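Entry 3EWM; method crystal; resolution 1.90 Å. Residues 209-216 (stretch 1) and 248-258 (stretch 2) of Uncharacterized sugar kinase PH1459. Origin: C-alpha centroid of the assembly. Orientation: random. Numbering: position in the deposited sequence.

Stretch 1, residues 209-216: SMLTAITL
Stretch 2, residues 248-258: AFMAALLVGIL

A strand packed against a helix illustrates how two regular structures with different repeats can share one apolar seam, and residues 209-216 and 248-258 of the sugar kinase PH1459 offer a compact example. The strand, Leu211 to Thr215, is extended, with phi/psi running from -162/140 at Leu211 through -113/117 at Ala213 to -85/140 at Thr215. The helix spans all of 248-258 and continues beyond both ends; its phi/psi values stay near -60/-47, and its backbone is tied by i to i+4 hydrogen bonds such as Leu253 N to Phe249 O and Ile257 N to Leu253 O, both 2.9 Å. The two axes run nearly antiparallel, at 157° between their N-to-C directions, and approach to 11.2 Å.

The spacing of the contacts reflects the two periodicities. Alternate strand residues, Leu211, Ala213 and Thr215, point their CA-to-CB bonds toward the helix, while Thr212 and Ile214 point away. The helix answers with every fourth residue: Phe249, Leu253 and Ile257. Because the directions oppose, Leu211 pairs with Ile257 (CA to CA 9.6 Å), Ala213 with Leu253 (8.5 Å) and Thr215 with Phe249 (9.3 Å). Two residues of strand thus keep pace with four of helix, a little over one turn.

The shortest of these CA separations falls at Ala213, the smallest side chain in the strand row. Its methyl is a low point between larger neighbours, and two helix side chains converge on it: Ala213 CB lies 3.8 Å from Leu253 CD2 and 3.8 Å from Phe249 CZ. Phe249, with chi1 168° (t) and chi2 81°, presents its ring edge to this methyl, so that the tip of the ring reaches the shallow site. Leu253 (chi1 t, chi2 p) spans two strand positions with the same methyl, since its CD2 also lies 3.9 Å from Leu211 CD2.

Leu211, likewise t and p, is the projecting bump of the strand. Its CD2 rests in the notch where Leu253 and Ile257 meet, 3.7 Å from Ile257 CD1 as well as against Leu253. Ile257 (chi1 m, chi2 t) extends CD1 to that contact, while its CG2 is 4.5 Å from the SE of Met210, a selenomethionine. Met210 precedes the strand and, with chi1 t, chi2 t and chi3 m, reaches with its selenium to Ile257 at this partly exposed end of the seam.

At the other end Thr215 (chi1 60°, p) offers a methyl to the aromatic ring, with CG2 4.0 Å from Phe249 CE2. Threonine suits a boundary position: its methyl joins the apolar packing while OG1 is hydrogen-bonded elsewhere in the structure.

No hydrogen bond crosses between the stretches. The 266 Å² they bury, counting both sides, is held by van der Waals contact and exclusion of water, with Leu211, Phe249, Ala213 and Ile257 each contributing more than 40 Å². Complementary size does the work: a small alanine admits a ring edge and a leucine methyl, and a leucine methyl settles over the notch formed by side chains one turn apart.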

# COMPACT_ATOMS: atom_id res chain seq x y z
N SER A 209 -22.40 24.06 14.23
CA SER A 209 -23.53 24.67 14.93
C SER A 209 -23.06 25.50 16.14
O SER A 209 -23.67 26.52 16.50
CB SER A 209 -24.53 23.58 15.35
OG SER A 209 -23.95 22.75 16.33
N MSE A 210 -21.94 25.08 16.72
CA MSE A 210 -21.41 25.72 17.91
C MSE A 210 -20.18 26.57 17.60
O MSE A 210 -19.98 27.64 18.20
CB MSE A 210 -21.06 24.65 18.94
CG MSE A 210 -19.91 25.00 19.87
SE MSE A 210 -19.55 23.63 21.23
CE MSE A 210 -21.12 23.90 22.36
N LEU A 211 -19.34 26.09 16.69
CA LEU A 211 -18.05 26.73 16.42
C LEU A 211 -17.46 26.32 15.09
O LEU A 211 -17.49 25.15 14.69
CB LEU A 211 -17.06 26.41 17.54
CG LEU A 211 -15.65 26.98 17.39
CD1 LEU A 211 -15.68 28.46 17.73
CD2 LEU A 211 -14.65 26.24 18.26
N THR A 212 -16.88 27.29 14.40
CA THR A 212 -16.19 27.01 13.16
C THR A 212 -14.77 27.52 13.29
O THR A 212 -14.55 28.66 13.71
CB THR A 212 -16.90 27.70 11.98
OG1 THR A 212 -18.29 27.36 12.02
CG2 THR A 212 -16.33 27.25 10.67
N ALA A 213 -13.82 26.68 12.92
CA ALA A 213 -12.42 27.06 12.89
C ALA A 213 -12.01 27.05 11.45
O ALA A 213 -12.07 26.01 10.79
CB ALA A 213 -11.57 26.11 13.71
N ILE A 214 -11.63 28.22 10.94
CA ILE A 214 -11.20 28.32 9.56
C ILE A 214 -9.71 28.55 9.57
O ILE A 214 -9.24 29.56 10.11
CB ILE A 214 -11.93 29.45 8.75
CG1 ILE A 214 -13.45 29.22 8.67
CG2 ILE A 214 -11.37 29.55 7.34
CD1 ILE A 214 -13.89 27.81 8.25
N THR A 215 -8.97 27.62 8.99
CA THR A 215 -7.53 27.73 8.92
C THR A 215 -7.10 28.58 7.71
O THR A 215 -7.68 28.50 6.62
CB THR A 215 -6.85 26.34 8.91
OG1 THR A 215 -7.31 25.59 7.77
CG2 THR A 215 -7.19 25.56 10.19
N LEU A 216 -6.09 29.40 7.93
CA LEU A 216 -5.58 30.25 6.86
C LEU A 216 -4.12 29.90 6.55
O LEU A 216 -3.33 30.75 6.14
CB LEU A 216 -5.81 31.74 7.21
CG LEU A 216 -7.15 32.13 7.86
CD1 LEU A 216 -7.11 33.51 8.50
CD2 LEU A 216 -8.38 32.02 6.92
N ALA A 248 -2.59 18.93 15.23
CA ALA A 248 -2.24 19.53 16.52
C ALA A 248 -3.25 20.62 16.88
O ALA A 248 -3.78 20.66 18.00
CB ALA A 248 -0.86 20.10 16.46
N PHE A 249 -3.51 21.51 15.92
CA PHE A 249 -4.51 22.54 16.08
C PHE A 249 -5.89 21.95 16.43
O PHE A 249 -6.53 22.40 17.37
CB PHE A 249 -4.57 23.41 14.82
CG PHE A 249 -5.75 24.31 14.78
CD1 PHE A 249 -5.74 25.52 15.46
CD2 PHE A 249 -6.87 23.97 14.04
CE1 PHE A 249 -6.84 26.37 15.44
CE2 PHE A 249 -7.98 24.82 14.00
CZ PHE A 249 -7.95 26.02 14.71
N MSE A 250 -6.33 20.95 15.68
CA MSE A 250 -7.62 20.29 15.99
C MSE A 250 -7.63 19.75 17.41
O MSE A 250 -8.58 19.98 18.16
CB MSE A 250 -7.93 19.16 14.98
CG MSE A 250 -9.31 18.53 15.16
SE MSE A 250 -10.76 19.84 15.20
CE MSE A 250 -12.00 18.98 13.93
N ALA A 251 -6.58 19.02 17.77
CA ALA A 251 -6.48 18.47 19.12
C ALA A 251 -6.63 19.57 20.18
O ALA A 251 -7.44 19.45 21.09
CB ALA A 251 -5.17 17.73 19.30
N ALA A 252 -5.89 20.66 20.00
CA ALA A 252 -5.97 21.81 20.90
C ALA A 252 -7.37 22.39 20.97
O ALA A 252 -7.82 22.80 22.04
CB ALA A 252 -5.01 22.90 20.45
N LEU A 253 -8.05 22.46 19.83
CA LEU A 253 -9.37 23.06 19.80
C LEU A 253 -10.34 22.23 20.63
O LEU A 253 -11.12 22.76 21.42
CB LEU A 253 -9.88 23.19 18.37
CG LEU A 253 -11.06 24.15 18.24
CD1 LEU A 253 -10.56 25.59 18.39
CD2 LEU A 253 -11.74 23.96 16.89
N LEU A 254 -10.27 20.92 20.41
CA LEU A 254 -11.14 19.96 21.07
C LEU A 254 -10.85 19.89 22.56
O LEU A 254 -11.78 19.92 23.36
CB LEU A 254 -10.99 18.59 20.41
CG LEU A 254 -11.41 18.57 18.93
CD1 LEU A 254 -11.56 17.15 18.44
CD2 LEU A 254 -12.73 19.36 18.73
N VAL A 255 -9.58 19.80 22.91
CA VAL A 255 -9.20 19.83 24.33
C VAL A 255 -9.63 21.16 24.99
O VAL A 255 -10.19 21.15 26.07
CB VAL A 255 -7.71 19.51 24.54
CG1 VAL A 255 -7.29 19.79 25.96
CG2 VAL A 255 -7.44 18.02 24.21
N GLY A 256 -9.39 22.28 24.31
CA GLY A 256 -9.85 23.60 24.76
C GLY A 256 -11.34 23.67 25.04
O GLY A 256 -11.77 24.11 26.12
N ILE A 257 -12.12 23.24 24.06
CA ILE A 257 -13.57 23.20 24.20
C ILE A 257 -13.97 22.31 25.39
O ILE A 257 -14.86 22.66 26.18
CB ILE A 257 -14.21 22.71 22.89
CG1 ILE A 257 -14.09 23.80 21.82
CG2 ILE A 257 -15.68 22.31 23.10
CD1 ILE A 257 -14.24 23.30 20.39
N LEU A 258 -13.32 21.16 25.52
CA LEU A 258 -13.59 20.27 26.64
C LEU A 258 -13.26 20.91 27.99
O LEU A 258 -14.03 20.79 28.94
CB LEU A 258 -12.80 18.97 26.47
CG LEU A 258 -13.01 17.91 27.56
CD1 LEU A 258 -14.34 17.17 27.34
CD2 LEU A 258 -11.84 16.95 27.56